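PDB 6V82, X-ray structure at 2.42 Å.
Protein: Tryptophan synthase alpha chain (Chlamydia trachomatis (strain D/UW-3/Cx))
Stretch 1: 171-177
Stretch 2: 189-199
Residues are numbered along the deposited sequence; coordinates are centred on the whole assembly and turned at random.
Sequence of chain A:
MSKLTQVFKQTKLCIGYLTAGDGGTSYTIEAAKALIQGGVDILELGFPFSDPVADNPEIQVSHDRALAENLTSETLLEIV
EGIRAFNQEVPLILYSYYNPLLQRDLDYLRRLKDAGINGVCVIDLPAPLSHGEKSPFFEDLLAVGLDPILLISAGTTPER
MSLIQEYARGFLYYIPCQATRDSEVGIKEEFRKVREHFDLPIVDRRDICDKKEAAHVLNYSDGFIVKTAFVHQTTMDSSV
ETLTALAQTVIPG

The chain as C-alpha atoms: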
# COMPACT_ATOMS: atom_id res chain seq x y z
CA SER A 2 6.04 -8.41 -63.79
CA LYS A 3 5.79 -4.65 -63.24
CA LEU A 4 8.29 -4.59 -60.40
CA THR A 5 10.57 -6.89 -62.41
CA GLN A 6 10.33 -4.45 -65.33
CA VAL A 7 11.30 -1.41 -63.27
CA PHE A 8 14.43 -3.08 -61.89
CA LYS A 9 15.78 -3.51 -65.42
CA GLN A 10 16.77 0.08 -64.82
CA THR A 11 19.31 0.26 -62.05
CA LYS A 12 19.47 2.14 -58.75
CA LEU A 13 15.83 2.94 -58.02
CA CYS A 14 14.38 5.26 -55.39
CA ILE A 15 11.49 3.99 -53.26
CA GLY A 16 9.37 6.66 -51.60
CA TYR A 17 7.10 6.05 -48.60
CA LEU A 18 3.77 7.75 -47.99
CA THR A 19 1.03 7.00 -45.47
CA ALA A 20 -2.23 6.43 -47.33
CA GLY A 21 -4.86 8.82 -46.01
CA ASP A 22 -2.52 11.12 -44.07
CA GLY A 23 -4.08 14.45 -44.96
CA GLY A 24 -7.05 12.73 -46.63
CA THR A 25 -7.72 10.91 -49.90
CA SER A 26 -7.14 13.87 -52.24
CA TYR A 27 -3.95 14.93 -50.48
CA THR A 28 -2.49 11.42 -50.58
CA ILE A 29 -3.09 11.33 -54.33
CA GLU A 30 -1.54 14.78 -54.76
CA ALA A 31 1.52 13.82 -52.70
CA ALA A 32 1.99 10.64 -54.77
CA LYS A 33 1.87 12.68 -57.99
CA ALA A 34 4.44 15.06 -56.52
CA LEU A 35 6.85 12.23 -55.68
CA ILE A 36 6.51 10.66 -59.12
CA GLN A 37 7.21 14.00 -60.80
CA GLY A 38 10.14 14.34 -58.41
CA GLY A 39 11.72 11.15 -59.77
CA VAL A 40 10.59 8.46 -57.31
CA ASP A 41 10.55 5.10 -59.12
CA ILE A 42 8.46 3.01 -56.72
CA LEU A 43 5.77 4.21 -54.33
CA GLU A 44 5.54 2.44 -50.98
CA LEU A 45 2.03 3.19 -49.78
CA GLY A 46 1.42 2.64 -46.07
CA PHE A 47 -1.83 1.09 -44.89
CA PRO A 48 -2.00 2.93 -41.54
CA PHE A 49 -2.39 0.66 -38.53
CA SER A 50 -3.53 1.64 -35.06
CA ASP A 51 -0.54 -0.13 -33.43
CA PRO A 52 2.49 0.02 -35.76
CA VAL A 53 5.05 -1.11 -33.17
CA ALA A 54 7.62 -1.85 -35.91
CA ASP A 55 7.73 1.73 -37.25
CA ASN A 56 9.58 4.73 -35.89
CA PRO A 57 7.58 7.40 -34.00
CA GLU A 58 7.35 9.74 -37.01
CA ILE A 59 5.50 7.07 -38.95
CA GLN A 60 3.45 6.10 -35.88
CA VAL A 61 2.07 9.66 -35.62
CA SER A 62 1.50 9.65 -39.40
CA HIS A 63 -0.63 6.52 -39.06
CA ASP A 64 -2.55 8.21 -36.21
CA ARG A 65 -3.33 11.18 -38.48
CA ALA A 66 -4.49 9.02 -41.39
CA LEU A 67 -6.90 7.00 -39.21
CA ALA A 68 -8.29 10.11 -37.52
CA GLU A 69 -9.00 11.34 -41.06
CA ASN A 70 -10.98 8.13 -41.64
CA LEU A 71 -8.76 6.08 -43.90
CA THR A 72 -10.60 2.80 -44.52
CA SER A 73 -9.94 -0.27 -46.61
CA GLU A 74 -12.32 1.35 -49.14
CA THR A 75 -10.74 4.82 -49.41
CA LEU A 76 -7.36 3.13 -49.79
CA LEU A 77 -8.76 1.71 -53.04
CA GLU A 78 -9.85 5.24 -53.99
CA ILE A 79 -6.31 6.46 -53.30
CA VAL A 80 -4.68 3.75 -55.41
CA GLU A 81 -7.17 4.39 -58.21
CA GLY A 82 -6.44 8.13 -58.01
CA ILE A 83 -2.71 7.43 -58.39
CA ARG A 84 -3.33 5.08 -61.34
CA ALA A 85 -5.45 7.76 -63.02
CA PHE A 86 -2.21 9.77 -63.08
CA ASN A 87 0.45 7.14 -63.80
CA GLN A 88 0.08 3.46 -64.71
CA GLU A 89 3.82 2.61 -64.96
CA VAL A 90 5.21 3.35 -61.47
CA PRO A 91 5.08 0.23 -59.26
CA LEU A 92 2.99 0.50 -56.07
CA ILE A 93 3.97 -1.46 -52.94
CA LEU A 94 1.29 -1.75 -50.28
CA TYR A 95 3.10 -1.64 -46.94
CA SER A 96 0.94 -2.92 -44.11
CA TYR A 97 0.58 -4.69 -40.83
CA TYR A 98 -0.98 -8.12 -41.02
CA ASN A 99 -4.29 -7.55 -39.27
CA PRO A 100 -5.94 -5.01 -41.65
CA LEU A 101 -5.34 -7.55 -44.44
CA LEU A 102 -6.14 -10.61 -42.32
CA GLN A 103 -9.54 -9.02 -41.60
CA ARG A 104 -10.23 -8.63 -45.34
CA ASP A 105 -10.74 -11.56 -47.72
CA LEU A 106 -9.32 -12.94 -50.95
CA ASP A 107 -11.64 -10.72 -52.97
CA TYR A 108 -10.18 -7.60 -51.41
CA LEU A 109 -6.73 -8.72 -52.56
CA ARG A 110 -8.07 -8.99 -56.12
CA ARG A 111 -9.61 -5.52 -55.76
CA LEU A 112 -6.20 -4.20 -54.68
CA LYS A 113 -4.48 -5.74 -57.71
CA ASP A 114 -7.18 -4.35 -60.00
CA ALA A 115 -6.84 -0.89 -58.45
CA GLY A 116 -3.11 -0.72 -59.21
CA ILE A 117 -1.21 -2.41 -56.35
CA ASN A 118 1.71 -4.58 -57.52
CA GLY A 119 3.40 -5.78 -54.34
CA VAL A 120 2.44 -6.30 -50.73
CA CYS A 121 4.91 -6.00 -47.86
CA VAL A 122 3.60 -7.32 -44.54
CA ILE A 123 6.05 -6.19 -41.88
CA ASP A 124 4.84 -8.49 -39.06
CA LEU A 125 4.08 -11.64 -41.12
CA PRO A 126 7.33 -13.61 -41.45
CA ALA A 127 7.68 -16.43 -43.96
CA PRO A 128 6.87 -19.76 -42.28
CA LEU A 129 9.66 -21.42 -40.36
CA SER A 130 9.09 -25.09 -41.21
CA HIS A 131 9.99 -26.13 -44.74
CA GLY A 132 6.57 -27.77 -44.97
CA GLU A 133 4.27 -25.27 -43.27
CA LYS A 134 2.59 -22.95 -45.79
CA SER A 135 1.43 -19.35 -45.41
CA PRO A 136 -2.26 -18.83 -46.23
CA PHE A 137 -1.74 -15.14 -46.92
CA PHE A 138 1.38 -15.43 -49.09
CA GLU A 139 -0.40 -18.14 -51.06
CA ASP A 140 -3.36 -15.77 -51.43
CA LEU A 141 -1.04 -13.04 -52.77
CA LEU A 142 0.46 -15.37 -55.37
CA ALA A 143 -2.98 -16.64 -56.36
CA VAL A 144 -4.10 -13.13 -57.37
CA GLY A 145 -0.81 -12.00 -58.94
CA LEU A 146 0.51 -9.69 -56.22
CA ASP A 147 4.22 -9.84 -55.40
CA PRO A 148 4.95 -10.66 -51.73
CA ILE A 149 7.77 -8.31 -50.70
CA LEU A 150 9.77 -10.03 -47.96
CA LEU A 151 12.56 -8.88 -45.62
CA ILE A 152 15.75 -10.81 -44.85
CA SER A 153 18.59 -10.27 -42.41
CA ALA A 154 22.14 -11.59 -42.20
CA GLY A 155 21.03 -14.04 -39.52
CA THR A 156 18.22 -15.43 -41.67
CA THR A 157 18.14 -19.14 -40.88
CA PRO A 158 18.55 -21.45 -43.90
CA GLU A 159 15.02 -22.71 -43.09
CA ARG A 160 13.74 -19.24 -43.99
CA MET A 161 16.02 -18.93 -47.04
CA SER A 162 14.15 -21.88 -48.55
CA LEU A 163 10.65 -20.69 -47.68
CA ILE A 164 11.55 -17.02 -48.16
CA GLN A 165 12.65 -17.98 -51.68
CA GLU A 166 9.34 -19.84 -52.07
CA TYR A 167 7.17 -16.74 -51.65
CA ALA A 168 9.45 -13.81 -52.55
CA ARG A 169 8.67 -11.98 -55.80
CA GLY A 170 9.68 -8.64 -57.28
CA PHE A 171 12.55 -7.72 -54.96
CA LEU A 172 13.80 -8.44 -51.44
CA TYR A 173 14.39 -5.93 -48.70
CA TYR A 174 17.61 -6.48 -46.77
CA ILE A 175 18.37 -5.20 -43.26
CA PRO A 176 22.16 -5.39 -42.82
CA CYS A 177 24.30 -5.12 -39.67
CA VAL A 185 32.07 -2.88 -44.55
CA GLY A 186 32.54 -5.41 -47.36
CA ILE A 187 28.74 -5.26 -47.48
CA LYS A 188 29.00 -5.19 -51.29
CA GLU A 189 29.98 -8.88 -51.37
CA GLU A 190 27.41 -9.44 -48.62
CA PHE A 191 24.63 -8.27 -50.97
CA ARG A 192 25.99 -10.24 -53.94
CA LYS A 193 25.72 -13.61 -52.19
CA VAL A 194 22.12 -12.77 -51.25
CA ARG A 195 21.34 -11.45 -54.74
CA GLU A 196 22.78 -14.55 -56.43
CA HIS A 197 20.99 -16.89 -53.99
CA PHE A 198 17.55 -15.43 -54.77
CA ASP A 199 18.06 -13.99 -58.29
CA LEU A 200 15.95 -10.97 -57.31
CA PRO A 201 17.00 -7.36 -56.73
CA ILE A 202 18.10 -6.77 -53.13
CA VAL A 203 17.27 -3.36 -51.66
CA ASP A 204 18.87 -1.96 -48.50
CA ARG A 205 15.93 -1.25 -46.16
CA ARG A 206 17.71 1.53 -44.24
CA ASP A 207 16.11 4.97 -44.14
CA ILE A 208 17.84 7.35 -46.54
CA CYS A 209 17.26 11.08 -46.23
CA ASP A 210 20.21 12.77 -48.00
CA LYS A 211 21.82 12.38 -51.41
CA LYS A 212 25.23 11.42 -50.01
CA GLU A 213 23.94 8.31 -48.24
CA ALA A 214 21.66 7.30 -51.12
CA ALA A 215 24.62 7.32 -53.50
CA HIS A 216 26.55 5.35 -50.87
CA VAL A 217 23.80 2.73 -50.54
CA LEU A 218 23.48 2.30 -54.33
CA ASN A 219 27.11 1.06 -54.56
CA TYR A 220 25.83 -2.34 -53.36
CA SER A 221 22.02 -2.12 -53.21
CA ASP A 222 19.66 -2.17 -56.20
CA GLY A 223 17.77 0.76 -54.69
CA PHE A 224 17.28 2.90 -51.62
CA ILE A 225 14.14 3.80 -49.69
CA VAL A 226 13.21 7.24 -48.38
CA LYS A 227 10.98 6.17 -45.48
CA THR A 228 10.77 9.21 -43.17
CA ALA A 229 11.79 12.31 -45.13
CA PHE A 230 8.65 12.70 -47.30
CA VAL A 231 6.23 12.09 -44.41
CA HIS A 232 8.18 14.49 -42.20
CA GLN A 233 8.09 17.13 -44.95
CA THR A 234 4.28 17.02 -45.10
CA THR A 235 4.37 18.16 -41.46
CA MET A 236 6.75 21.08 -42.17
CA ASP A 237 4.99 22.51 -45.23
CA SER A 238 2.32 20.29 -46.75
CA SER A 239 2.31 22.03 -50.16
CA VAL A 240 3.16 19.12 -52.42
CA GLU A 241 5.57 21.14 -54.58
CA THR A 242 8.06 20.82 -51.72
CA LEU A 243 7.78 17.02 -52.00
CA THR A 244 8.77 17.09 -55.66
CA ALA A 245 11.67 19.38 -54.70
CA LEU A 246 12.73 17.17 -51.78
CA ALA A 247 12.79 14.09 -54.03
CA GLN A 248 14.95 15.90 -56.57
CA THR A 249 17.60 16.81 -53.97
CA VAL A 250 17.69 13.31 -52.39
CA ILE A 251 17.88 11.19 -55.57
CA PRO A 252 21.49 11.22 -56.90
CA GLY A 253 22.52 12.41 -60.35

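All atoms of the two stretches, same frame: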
# COMPACT_ATOMS: atom_id res chain seq x y z
N PHE A 171 11.25 -8.01 -55.53
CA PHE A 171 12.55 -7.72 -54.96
C PHE A 171 12.49 -8.04 -53.47
O PHE A 171 11.40 -8.20 -52.90
CB PHE A 171 12.96 -6.26 -55.18
CG PHE A 171 12.12 -5.28 -54.42
CD1 PHE A 171 12.57 -4.75 -53.22
CD2 PHE A 171 10.88 -4.89 -54.89
CE1 PHE A 171 11.79 -3.85 -52.50
CE2 PHE A 171 10.09 -3.99 -54.18
CZ PHE A 171 10.56 -3.47 -52.98
N LEU A 172 13.66 -8.14 -52.86
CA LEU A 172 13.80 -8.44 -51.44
C LEU A 172 14.38 -7.23 -50.72
O LEU A 172 15.36 -6.64 -51.18
CB LEU A 172 14.72 -9.63 -51.21
CG LEU A 172 14.05 -10.99 -51.18
CD1 LEU A 172 15.13 -12.06 -51.12
CD2 LEU A 172 13.12 -11.09 -49.98
N TYR A 173 13.77 -6.88 -49.61
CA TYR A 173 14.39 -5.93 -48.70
C TYR A 173 15.42 -6.65 -47.85
O TYR A 173 15.24 -7.81 -47.45
CB TYR A 173 13.35 -5.28 -47.81
CG TYR A 173 12.60 -4.13 -48.43
CD1 TYR A 173 13.28 -3.03 -48.91
CD2 TYR A 173 11.22 -4.12 -48.47
CE1 TYR A 173 12.60 -1.96 -49.45
CE2 TYR A 173 10.52 -3.06 -48.99
CZ TYR A 173 11.22 -1.98 -49.49
OH TYR A 173 10.54 -0.91 -50.03
N TYR A 174 16.51 -5.95 -47.55
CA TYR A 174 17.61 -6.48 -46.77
C TYR A 174 17.92 -5.51 -45.65
O TYR A 174 18.04 -4.30 -45.89
CB TYR A 174 18.84 -6.69 -47.66
CG TYR A 174 19.92 -7.47 -46.98
CD1 TYR A 174 20.90 -6.83 -46.25
CD2 TYR A 174 19.95 -8.86 -47.06
CE1 TYR A 174 21.89 -7.53 -45.62
CE2 TYR A 174 20.94 -9.58 -46.42
CZ TYR A 174 21.92 -8.91 -45.70
OH TYR A 174 22.92 -9.60 -45.05
N ILE A 175 18.03 -6.02 -44.42
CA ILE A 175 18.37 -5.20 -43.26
C ILE A 175 19.75 -5.60 -42.76
O ILE A 175 19.85 -6.53 -41.94
CB ILE A 175 17.34 -5.35 -42.13
CG1 ILE A 175 15.94 -5.55 -42.68
CG2 ILE A 175 17.39 -4.14 -41.22
CD1 ILE A 175 14.93 -5.91 -41.61
N PRO A 176 20.81 -4.95 -43.20
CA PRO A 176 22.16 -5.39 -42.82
C PRO A 176 22.55 -4.93 -41.42
O PRO A 176 21.83 -4.18 -40.76
CB PRO A 176 23.05 -4.74 -43.88
CG PRO A 176 22.29 -3.54 -44.32
CD PRO A 176 20.83 -3.86 -44.19
N CYS A 177 23.71 -5.42 -40.98
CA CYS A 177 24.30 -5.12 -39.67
C CYS A 177 24.09 -3.68 -39.21
O CYS A 177 25.01 -2.87 -39.27
CB CYS A 177 25.81 -5.41 -39.69
SG CYS A 177 26.31 -7.06 -39.14
N GLU A 189 29.99 -7.43 -51.21
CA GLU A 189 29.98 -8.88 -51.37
C GLU A 189 28.82 -9.50 -50.61
O GLU A 189 28.18 -10.45 -51.09
CB GLU A 189 31.31 -9.47 -50.89
CG GLU A 189 31.62 -10.85 -51.45
CD GLU A 189 32.29 -10.78 -52.81
OE1 GLU A 189 33.46 -11.21 -52.93
OE2 GLU A 189 31.65 -10.28 -53.76
N GLU A 190 28.54 -8.98 -49.42
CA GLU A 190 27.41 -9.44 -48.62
C GLU A 190 26.10 -9.43 -49.41
O GLU A 190 25.33 -10.40 -49.36
CB GLU A 190 27.34 -8.57 -47.36
CG GLU A 190 25.99 -8.49 -46.71
CD GLU A 190 25.72 -9.65 -45.80
OE1 GLU A 190 25.93 -9.52 -44.58
OE2 GLU A 190 25.31 -10.71 -46.32
N PHE A 191 25.85 -8.36 -50.16
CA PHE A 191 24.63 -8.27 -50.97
C PHE A 191 24.69 -9.20 -52.17
O PHE A 191 23.65 -9.71 -52.61
CB PHE A 191 24.40 -6.83 -51.43
CG PHE A 191 23.55 -6.02 -50.50
CD1 PHE A 191 22.35 -5.48 -50.94
CD2 PHE A 191 23.94 -5.80 -49.19
CE1 PHE A 191 21.55 -4.73 -50.08
CE2 PHE A 191 23.15 -5.05 -48.33
CZ PHE A 191 21.96 -4.52 -48.78
N ARG A 192 25.88 -9.42 -52.74
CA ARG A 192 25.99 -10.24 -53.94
C ARG A 192 25.61 -11.69 -53.66
O ARG A 192 24.91 -12.32 -54.46
CB ARG A 192 27.40 -10.16 -54.51
CG ARG A 192 27.69 -11.17 -55.62
CD ARG A 192 29.18 -11.28 -55.90
NE ARG A 192 29.65 -12.67 -55.88
CZ ARG A 192 29.97 -13.34 -54.78
NH1 ARG A 192 29.88 -12.77 -53.59
NH2 ARG A 192 30.39 -14.60 -54.87
N LYS A 193 26.08 -12.24 -52.53
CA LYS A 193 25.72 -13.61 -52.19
C LYS A 193 24.21 -13.75 -52.02
O LYS A 193 23.61 -14.71 -52.51
CB LYS A 193 26.46 -14.06 -50.94
CG LYS A 193 27.97 -14.22 -51.15
CD LYS A 193 28.58 -15.24 -50.18
CE LYS A 193 30.03 -15.51 -50.53
NZ LYS A 193 30.57 -16.66 -49.76
N VAL A 194 23.58 -12.77 -51.37
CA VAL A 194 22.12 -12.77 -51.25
C VAL A 194 21.47 -12.66 -52.62
O VAL A 194 20.59 -13.44 -52.98
CB VAL A 194 21.66 -11.63 -50.32
CG1 VAL A 194 20.15 -11.54 -50.29
CG2 VAL A 194 22.21 -11.84 -48.93
N ARG A 195 21.92 -11.68 -53.42
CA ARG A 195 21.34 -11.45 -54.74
C ARG A 195 21.45 -12.69 -55.62
O ARG A 195 20.49 -13.06 -56.31
CB ARG A 195 22.00 -10.25 -55.41
CG ARG A 195 21.45 -9.90 -56.79
CD ARG A 195 22.12 -8.65 -57.38
NE ARG A 195 21.90 -7.46 -56.56
CZ ARG A 195 22.81 -6.93 -55.75
NH1 ARG A 195 24.02 -7.46 -55.65
NH2 ARG A 195 22.50 -5.85 -55.03
N GLU A 196 22.61 -13.35 -55.60
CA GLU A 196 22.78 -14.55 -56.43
C GLU A 196 21.99 -15.73 -55.88
O GLU A 196 21.52 -16.57 -56.67
CB GLU A 196 24.27 -14.90 -56.55
CG GLU A 196 24.99 -14.13 -57.67
CD GLU A 196 26.35 -14.72 -58.04
OE1 GLU A 196 27.37 -13.99 -57.96
OE2 GLU A 196 26.42 -15.91 -58.42
N HIS A 197 21.80 -15.82 -54.56
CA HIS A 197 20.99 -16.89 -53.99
C HIS A 197 19.54 -16.80 -54.45
O HIS A 197 18.93 -17.81 -54.82
CB HIS A 197 21.09 -16.86 -52.46
CG HIS A 197 20.43 -18.02 -51.77
ND1 HIS A 197 19.34 -18.69 -52.28
CD2 HIS A 197 20.71 -18.62 -50.59
CE1 HIS A 197 18.98 -19.65 -51.45
NE2 HIS A 197 19.79 -19.63 -50.41
N PHE A 198 18.97 -15.59 -54.46
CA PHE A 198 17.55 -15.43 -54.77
C PHE A 198 17.27 -15.05 -56.22
O PHE A 198 16.13 -15.22 -56.66
CB PHE A 198 16.92 -14.37 -53.86
CG PHE A 198 16.77 -14.82 -52.45
CD1 PHE A 198 15.68 -15.59 -52.08
CD2 PHE A 198 17.71 -14.49 -51.50
CE1 PHE A 198 15.53 -16.02 -50.77
CE2 PHE A 198 17.58 -14.92 -50.19
CZ PHE A 198 16.49 -15.69 -49.83
N ASP A 199 18.27 -14.55 -56.95
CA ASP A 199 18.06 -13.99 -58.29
C ASP A 199 16.85 -13.05 -58.31
O ASP A 199 15.89 -13.22 -59.08
CB ASP A 199 17.93 -15.10 -59.34
CG ASP A 199 18.14 -14.58 -60.75
OD1 ASP A 199 19.24 -14.04 -61.04
OD2 ASP A 199 17.22 -14.72 -61.58

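Stretch 1 contains a β-strand that includes L172, Y173 and Y174, and residues 189-198 belong to a helix that begins earlier in the chain. The helix packs across one side of the strand. Their axes come within 11.0 Å and run nearly antiparallel, at 150° between the N-to-C directions. The register follows from this: L172 lies nearest F198, Y174 nearest F191, and P176 nearest E190, with CA to CA distances of 8.6, 8.4 and 8.8 Å. The helix is held by its own i to i+4 bonds, such as R195 N to F191 O at 2.7 Å and F198 N to V194 O at 3.1 Å. D199 leaves the helical conformation with positive phi.

No clear hydrogen bond crosses between the two stretches. Side-chain packing joins them, burying 335 Å² in total. The alternation of the strand decides which residues take part. L172, Y174 and P176 direct their CA-to-CB bonds toward the helix, while Y173 and I175 point away and make no contact with it.

Y174 is the centre of the contact and has the largest covered area. Its chi1 is t, and its ring reaches three helix residues. Y174 CD1 lies 3.5 Å from F191 CE2, and Y174 CE2 lies 3.6 Å from V194 CG2. The Y174 and F191 rings meet obliquely, with centroids 4.8 Å apart and planes at 56°. The CA-to-CB bond of F191 points sideways relative to the strand, but the end of its side chain comes nearer. V194 is short and branched, and fits close to the tyrosine ring.

The tyrosine also carries a polar end to the margin of the contact. Y174 OH is 2.9 Å from E190 OE2, so the hydroxyl sits beside a carboxylate rather than among apolar groups. E190 is partly exposed, a suitable setting for a charged group.

At the other end, L172 packs against F198. L172 CD1 sits over one face of the phenyl ring, 3.5 Å from F198 CG and 14° off the ring normal. This is a CH-pi contact, in which a methyl group rests on the flat aromatic surface. Both residues are buried, and both are fully apolar.

P176 adds a looser contact: P176 CG is 4.4 Å from F191 CE2, at the edge of that ring.

The charged residues E189, R192, K193 and E196 make no contact with the strand. R192 instead bridges its helix neighbours, with R192 NH1 3.1 Å from E189 OE2 and R192 NE 3.4 Å from E196 OE1.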